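Local coordinates for holo-[acyl-carrier-protein] synthase (Neisseria meningitidis FAM18, PDB 5SUV) that belongs to the 4'-phosphopantetheinyl transferase superfamily and carries bound coenzyme A in this structure, at residues Ser96-Leu99 / Glu100-Ile104; Phe89-Gly92 / Pro93-Lys97. All coordinates share one frame; numbering follows the deposited sequence.

How the contacts relate
Contacts 1 and 2 are overlapping pieces of one continuous stretch, residues 89-104, and their centres lie 9 Å apart. Contact 2 comes first: it takes the chain out of strand 87-91, which pairs antiparallel with strand 77-81, and into helix 93-102. Contact 1 then covers the last turns of that helix and its C-terminal end, just before strand 106-114 of the three-stranded antiparallel sheet. Ser96 and Lys97 belong to both, and Leu99 CD1 packs on Tyr91 CE2 at 3.6 Å, so the two meet directly where Tyr91 packs on the helix. Together they describe how a short helix starts and stops between two strands of this transferase-family fold.

Contact 1: residues Ser96-Leu99 / Glu100-Ile104; sequences SKWL and EEQGI
The indole of Trp98 carries the side chain of Gln102 over one face, with the CG methylene 3.6 Å from the centroid of the six-membered ring and close to its normal, a CH-pi contact. At this C-terminal end of helix 93-102, closed by a Schellman motif at Gly103, the Gln102 amide lies nearly parallel to the indole, the planes 9° apart. Glu101 OE1 and Ile104 CD1 approach the same ring obliquely. Trp98 CG stands anti to the backbone N (chi1 -176°), which lays the indole forward along the helix, toward its C-terminal end, while a bend at chi2 of Gln102 (-57°) folds its amide over the ring. That amide is held from beyond the helix, since NE2 is hydrogen-bonded to Tyr4 OH, and Val64, Thr66 and Val72 also touch the indole. The Trp98 side chain is about 9 Å from a bound coenzyme A, whose pocket includes Thr66.

On the exposed side, Lys97 and Glu101 lie one turn apart; NZ of Lys97 and OE2 of Glu101 are 4.2 Å apart, too far for a salt bridge, although their opposite charges probably attract weakly. The backbone bond beneath them runs from Glu101 N to Lys97 O, 2.9 Å.

Beyond Gln102 the chain turns at Gly103, whose positive phi suits glycine. Gly103 N bonds Glu100 O, and Ile104 N reaches back to Leu99 O at 3.0 Å. This turn brings the buried Ile104 side chain back against the helix, where its CD1 methyl meets Leu99 CD2 at 3.7 Å.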
ATOM      1  N   SER A  96      -8.989 -10.108  20.386  1.00 27.67           N
ATOM      2  CA  SER A  96      -9.491 -11.342  19.784  1.00 28.27           C
ATOM      3  C   SER A  96     -11.008 -11.419  19.902  1.00 27.82           C
ATOM      4  O   SER A  96     -11.706 -11.739  18.932  1.00 27.27           O
ATOM      5  CB  SER A  96      -8.845 -12.569  20.455  1.00 30.46           C
ATOM      6  OG  SER A  96      -7.485 -12.681  20.090  1.00 60.29           O
ATOM      7  N   LYS A  97     -11.535 -11.113  21.085  1.00 28.86           N
ATOM      8  CA  LYS A  97     -12.977 -11.164  21.306  1.00 33.06           C
ATOM      9  C   LYS A  97     -13.706 -10.140  20.437  1.00 31.04           C
ATOM     10  O   LYS A  97     -14.715 -10.459  19.802  1.00 28.99           O
ATOM     11  CB  LYS A  97     -13.279 -10.938  22.787  1.00 29.98           C
ATOM     12  CG  LYS A  97     -14.767 -11.003  23.112  1.00 75.48           C
ATOM     13  CD  LYS A  97     -15.053 -10.627  24.551  1.00 86.11           C
ATOM     14  CE  LYS A  97     -16.533 -10.775  24.877  1.00 86.58           C
ATOM     15  NZ  LYS A  97     -16.985 -12.183  24.748  1.00 73.29           N
ATOM     16  N   TRP A  98     -13.193  -8.908  20.374  1.00 25.17           N
ATOM     17  CA  TRP A  98     -13.840  -7.893  19.546  1.00 26.66           C
ATOM     18  C   TRP A  98     -13.829  -8.300  18.076  1.00 27.97           C
ATOM     19  O   TRP A  98     -14.847  -8.192  17.386  1.00 23.92           O
ATOM     20  CB  TRP A  98     -13.153  -6.537  19.728  1.00 23.60           C
ATOM     21  CG  TRP A  98     -13.806  -5.388  18.979  1.00 23.03           C
ATOM     22  CD1 TRP A  98     -14.899  -4.677  19.367  1.00 23.79           C
ATOM     23  CD2 TRP A  98     -13.384  -4.825  17.735  1.00 23.08           C
ATOM     24  NE1 TRP A  98     -15.195  -3.705  18.439  1.00 23.31           N
ATOM     25  CE2 TRP A  98     -14.277  -3.777  17.423  1.00 25.11           C
ATOM     26  CE3 TRP A  98     -12.348  -5.111  16.848  1.00 24.71           C
ATOM     27  CZ2 TRP A  98     -14.152  -3.009  16.255  1.00 21.68           C
ATOM     28  CZ3 TRP A  98     -12.234  -4.357  15.698  1.00 24.39           C
ATOM     29  CH2 TRP A  98     -13.125  -3.321  15.416  1.00 22.01           C
ATOM     30  N   LEU A  99     -12.694  -8.792  17.576  1.00 23.34           N
ATOM     31  CA  LEU A  99     -12.635  -9.208  16.181  1.00 26.45           C
ATOM     32  C   LEU A  99     -13.696 -10.264  15.897  1.00 29.09           C
ATOM     33  O   LEU A  99     -14.383 -10.202  14.868  1.00 26.96           O
ATOM     34  CB  LEU A  99     -11.238  -9.731  15.844  1.00 30.42           C
ATOM     35  CG  LEU A  99     -10.126  -8.670  15.863  1.00 23.77           C
ATOM     36  CD1 LEU A  99      -8.747  -9.329  15.781  1.00 24.51           C
ATOM     37  CD2 LEU A  99     -10.292  -7.677  14.735  1.00 21.81           C
ATOM     38  N   GLU A 100     -13.860 -11.214  16.816  1.00 28.27           N
ATOM     39  CA  GLU A 100     -14.860 -12.267  16.651  1.00 31.41           C
ATOM     40  C   GLU A 100     -16.269 -11.688  16.646  1.00 31.39           C
ATOM     41  O   GLU A 100     -17.098 -12.074  15.813  1.00 32.79           O
ATOM     42  CB  GLU A 100     -14.710 -13.313  17.763  1.00 39.06           C
ATOM     43  CG  GLU A 100     -15.498 -14.589  17.507  1.00 55.97           C
ATOM     44  CD  GLU A 100     -15.205 -15.686  18.515  1.00 75.50           C
ATOM     45  OE1 GLU A 100     -14.805 -15.367  19.657  1.00 67.70           O
ATOM     46  OE2 GLU A 100     -15.374 -16.872  18.160  1.00 93.08           O
ATOM     47  N   GLU A 101     -16.559 -10.766  17.573  1.00 28.63           N
ATOM     48  CA  GLU A 101     -17.862 -10.098  17.583  1.00 31.37           C
ATOM     49  C   GLU A 101     -18.130  -9.381  16.272  1.00 27.51           C
ATOM     50  O   GLU A 101     -19.268  -9.351  15.789  1.00 27.28           O
ATOM     51  CB  GLU A 101     -17.939  -9.090  18.730  1.00 41.03           C
ATOM     52  CG  GLU A 101     -17.996  -9.700  20.122  1.00 54.69           C
ATOM     53  CD  GLU A 101     -17.930  -8.651  21.231  1.00 55.16           C
ATOM     54  OE1 GLU A 101     -17.522  -7.498  20.960  1.00 53.50           O
ATOM     55  OE2 GLU A 101     -18.280  -8.985  22.386  1.00 44.18           O
ATOM     56  N   GLN A 102     -17.101  -8.769  15.698  1.00 21.92           N
ATOM     57  CA  GLN A 102     -17.272  -8.021  14.462  1.00 23.97           C
ATOM     58  C   GLN A 102     -17.346  -8.908  13.231  1.00 22.99           C
ATOM     59  O   GLN A 102     -17.618  -8.389  12.137  1.00 28.81           O
ATOM     60  CB  GLN A 102     -16.117  -7.017  14.295  1.00 26.59           C
ATOM     61  CG  GLN A 102     -16.044  -5.967  15.398  1.00 21.96           C
ATOM     62  CD  GLN A 102     -17.333  -5.196  15.503  1.00 28.57           C
ATOM     63  OE1 GLN A 102     -18.119  -5.396  16.427  1.00 28.85           O
ATOM     64  NE2 GLN A 102     -17.571  -4.317  14.534  1.00 26.05           N
ATOM     65  N   GLY A 103     -17.052 -10.189  13.357  1.00 26.35           N
ATOM     66  CA  GLY A 103     -17.023 -11.091  12.227  1.00 31.51           C
ATOM     67  C   GLY A 103     -15.754 -11.029  11.410  1.00 31.66           C
ATOM     68  O   GLY A 103     -15.723 -11.568  10.305  1.00 38.55           O
ATOM     69  N   ILE A 104     -14.707 -10.397  11.920  1.00 27.20           N
ATOM     70  CA  ILE A 104     -13.445 -10.299  11.192  1.00 29.27           C
ATOM     71  C   ILE A 104     -12.707 -11.630  11.325  1.00 28.58           C
ATOM     72  O   ILE A 104     -12.397 -12.080  12.432  1.00 28.35           O
ATOM     73  CB  ILE A 104     -12.609  -9.119  11.715  1.00 29.92           C
ATOM     74  CG1 ILE A 104     -13.350  -7.804  11.427  1.00 27.66           C
ATOM     75  CG2 ILE A 104     -11.213  -9.116  11.092  1.00 26.41           C
ATOM     76  CD1 ILE A 104     -12.828  -6.610  12.190  1.00 24.52           C
TER

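Contact 2: residues Phe89-Gly92 / Pro93-Lys97; sequences FFYG and PALSK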
ATOM      1  N   PHE A  89      -0.284 -10.976  12.577  1.00 36.28           N
ATOM      2  CA  PHE A  89      -0.758 -10.386  13.826  1.00 32.10           C
ATOM      3  C   PHE A  89      -1.083 -11.451  14.860  1.00 32.21           C
ATOM      4  O   PHE A  89      -1.560 -12.537  14.518  1.00 33.14           O
ATOM      5  CB  PHE A  89      -2.012  -9.545  13.587  1.00 28.54           C
ATOM      6  CG  PHE A  89      -1.768  -8.281  12.830  1.00 27.16           C
ATOM      7  CD1 PHE A  89      -1.051  -7.247  13.401  1.00 27.13           C
ATOM      8  CD2 PHE A  89      -2.277  -8.118  11.551  1.00 26.04           C
ATOM      9  CE1 PHE A  89      -0.840  -6.073  12.705  1.00 27.01           C
ATOM     10  CE2 PHE A  89      -2.070  -6.939  10.846  1.00 24.89           C
ATOM     11  CZ  PHE A  89      -1.364  -5.922  11.422  1.00 24.81           C
ATOM     12  N   PHE A  90      -0.834 -11.124  16.127  1.00 33.13           N
ATOM     13  CA  PHE A  90      -1.414 -11.842  17.256  1.00 33.43           C
ATOM     14  C   PHE A  90      -2.069 -10.805  18.160  1.00 34.32           C
ATOM     15  O   PHE A  90      -1.759  -9.612  18.086  1.00 32.51           O
ATOM     16  CB  PHE A  90      -0.365 -12.689  17.994  1.00 35.91           C
ATOM     17  CG  PHE A  90       0.610 -11.895  18.808  1.00 36.55           C
ATOM     18  CD1 PHE A  90       0.295 -11.513  20.101  1.00 38.90           C
ATOM     19  CD2 PHE A  90       1.857 -11.565  18.297  1.00 39.09           C
ATOM     20  CE1 PHE A  90       1.192 -10.795  20.858  1.00 40.06           C
ATOM     21  CE2 PHE A  90       2.765 -10.853  19.061  1.00 38.54           C
ATOM     22  CZ  PHE A  90       2.427 -10.459  20.334  1.00 39.43           C
ATOM     23  N   TYR A  91      -3.040 -11.242  18.963  1.00 32.21           N
ATOM     24  CA  TYR A  91      -3.942 -10.310  19.612  1.00 30.87           C
ATOM     25  C   TYR A  91      -4.013 -10.568  21.105  1.00 32.06           C
ATOM     26  O   TYR A  91      -3.958 -11.715  21.558  1.00 33.60           O
ATOM     27  CB  TYR A  91      -5.355 -10.406  19.033  1.00 29.46           C
ATOM     28  CG  TYR A  91      -5.365 -10.316  17.552  1.00 28.51           C
ATOM     29  CD1 TYR A  91      -4.972  -9.151  16.932  1.00 28.95           C
ATOM     30  CD2 TYR A  91      -5.765 -11.383  16.770  1.00 28.95           C
ATOM     31  CE1 TYR A  91      -4.967  -9.047  15.566  1.00 27.50           C
ATOM     32  CE2 TYR A  91      -5.778 -11.276  15.380  1.00 28.17           C
ATOM     33  CZ  TYR A  91      -5.369 -10.116  14.796  1.00 26.93           C
ATOM     34  OH  TYR A  91      -5.372  -9.994  13.417  1.00 26.23           O
ATOM     35  N   GLY A  92      -4.144  -9.477  21.853  1.00 31.46           N
ATOM     36  CA  GLY A  92      -4.523  -9.559  23.247  1.00 32.29           C
ATOM     37  C   GLY A  92      -5.952 -10.054  23.320  1.00 31.65           C
ATOM     38  O   GLY A  92      -6.739  -9.875  22.392  1.00 30.21           O
ATOM     39  N   PRO A  93      -6.312 -10.703  24.425  1.00 32.86           N
ATOM     40  CA  PRO A  93      -7.602 -11.414  24.460  1.00 32.65           C
ATOM     41  C   PRO A  93      -8.803 -10.515  24.199  1.00 30.85           C
ATOM     42  O   PRO A  93      -9.774 -10.946  23.558  1.00 30.23           O
ATOM     43  CB  PRO A  93      -7.616 -12.036  25.872  1.00 34.40           C
ATOM     44  CG  PRO A  93      -6.609 -11.268  26.650  1.00 35.05           C
ATOM     45  CD  PRO A  93      -5.560 -10.819  25.681  1.00 34.59           C
ATOM     46  N   ALA A  94      -8.782  -9.272  24.665  1.00 30.15           N
ATOM     47  CA  ALA A  94      -9.942  -8.421  24.452  1.00 28.66           C
ATOM     48  C   ALA A  94     -10.115  -8.103  22.975  1.00 27.38           C
ATOM     49  O   ALA A  94     -11.242  -7.947  22.491  1.00 26.18           O
ATOM     50  CB  ALA A  94      -9.806  -7.134  25.235  1.00 30.37           C
ATOM     51  N   LEU A  95      -9.002  -7.953  22.255  1.00 27.08           N
ATOM     52  CA  LEU A  95      -9.085  -7.690  20.817  1.00 33.22           C
ATOM     53  C   LEU A  95      -9.530  -8.933  20.049  1.00 26.10           C
ATOM     54  O   LEU A  95     -10.330  -8.828  19.110  1.00 25.06           O
ATOM     55  CB  LEU A  95      -7.734  -7.169  20.290  1.00 25.80           C
ATOM     56  CG  LEU A  95      -7.647  -6.821  18.796  1.00 24.60           C
ATOM     57  CD1 LEU A  95      -8.763  -5.879  18.384  1.00 23.03           C
ATOM     58  CD2 LEU A  95      -6.268  -6.210  18.477  1.00 24.83           C
ATOM     59  N   SER A  96      -8.989 -10.108  20.386  1.00 27.67           N
ATOM     60  CA  SER A  96      -9.491 -11.342  19.784  1.00 28.27           C
ATOM     61  C   SER A  96     -11.008 -11.419  19.902  1.00 27.82           C
ATOM     62  O   SER A  96     -11.706 -11.739  18.932  1.00 27.27           O
ATOM     63  CB  SER A  96      -8.845 -12.569  20.455  1.00 30.46           C
ATOM     64  OG  SER A  96      -7.485 -12.681  20.090  1.00 60.29           O
ATOM     65  N   LYS A  97     -11.535 -11.113  21.085  1.00 28.86           N
ATOM     66  CA  LYS A  97     -12.977 -11.164  21.306  1.00 33.06           C
ATOM     67  C   LYS A  97     -13.706 -10.140  20.437  1.00 31.04           C
ATOM     68  O   LYS A  97     -14.715 -10.459  19.802  1.00 28.99           O
ATOM     69  CB  LYS A  97     -13.279 -10.938  22.787  1.00 29.98           C
ATOM     70  CG  LYS A  97     -14.767 -11.003  23.112  1.00 75.48           C
ATOM     71  CD  LYS A  97     -15.053 -10.627  24.551  1.00 86.11           C
ATOM     72  CE  LYS A  97     -16.533 -10.775  24.877  1.00 86.58           C
ATOM     73  NZ  LYS A  97     -16.985 -12.183  24.748  1.00 73.29           N
TER
HETATM   74  O   HOH W   1      -6.056 -13.707  22.052  1.00 53.34           O
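Strand 89-91 runs into helix 93-97 through Gly92, the N-cap residue, and the chain changes direction by 104° between the two short axes. Gly92 O accepts the first helical bond from Ser96 N, 3.0 Å long; Leu95 N adds a weak bond to the same oxygen. Pro93 fills the first position of the helix, where its ring nitrogen has no hydrogen to offer and none is needed.

Tyr91 faces the new helix from the strand. Its ring carbon CD1 packs on Leu95 CD2 at 3.6 Å, and Leu95 in turn reaches Val72 and Ile77. Ser96 OG lies near the plane of the tyrosine ring, at its edge, 3.3 Å from Tyr91 CB. With OG beside its own backbone N (chi1 -71°), Ser96 turns its hydroxyl back to the strand end, where a water joins it at 2.6 Å and donates to Tyr91 O. Tyr91 also rests on Val107 of strand 106-114.

Because the Gly92 carbonyl itself starts the helical bonding, backbone bonds help to set the turn from strand to helix, while the water gives the Ser96 hydroxyl and Tyr91 O a shared polar partner beside the apolar Tyr91-Leu95 contact.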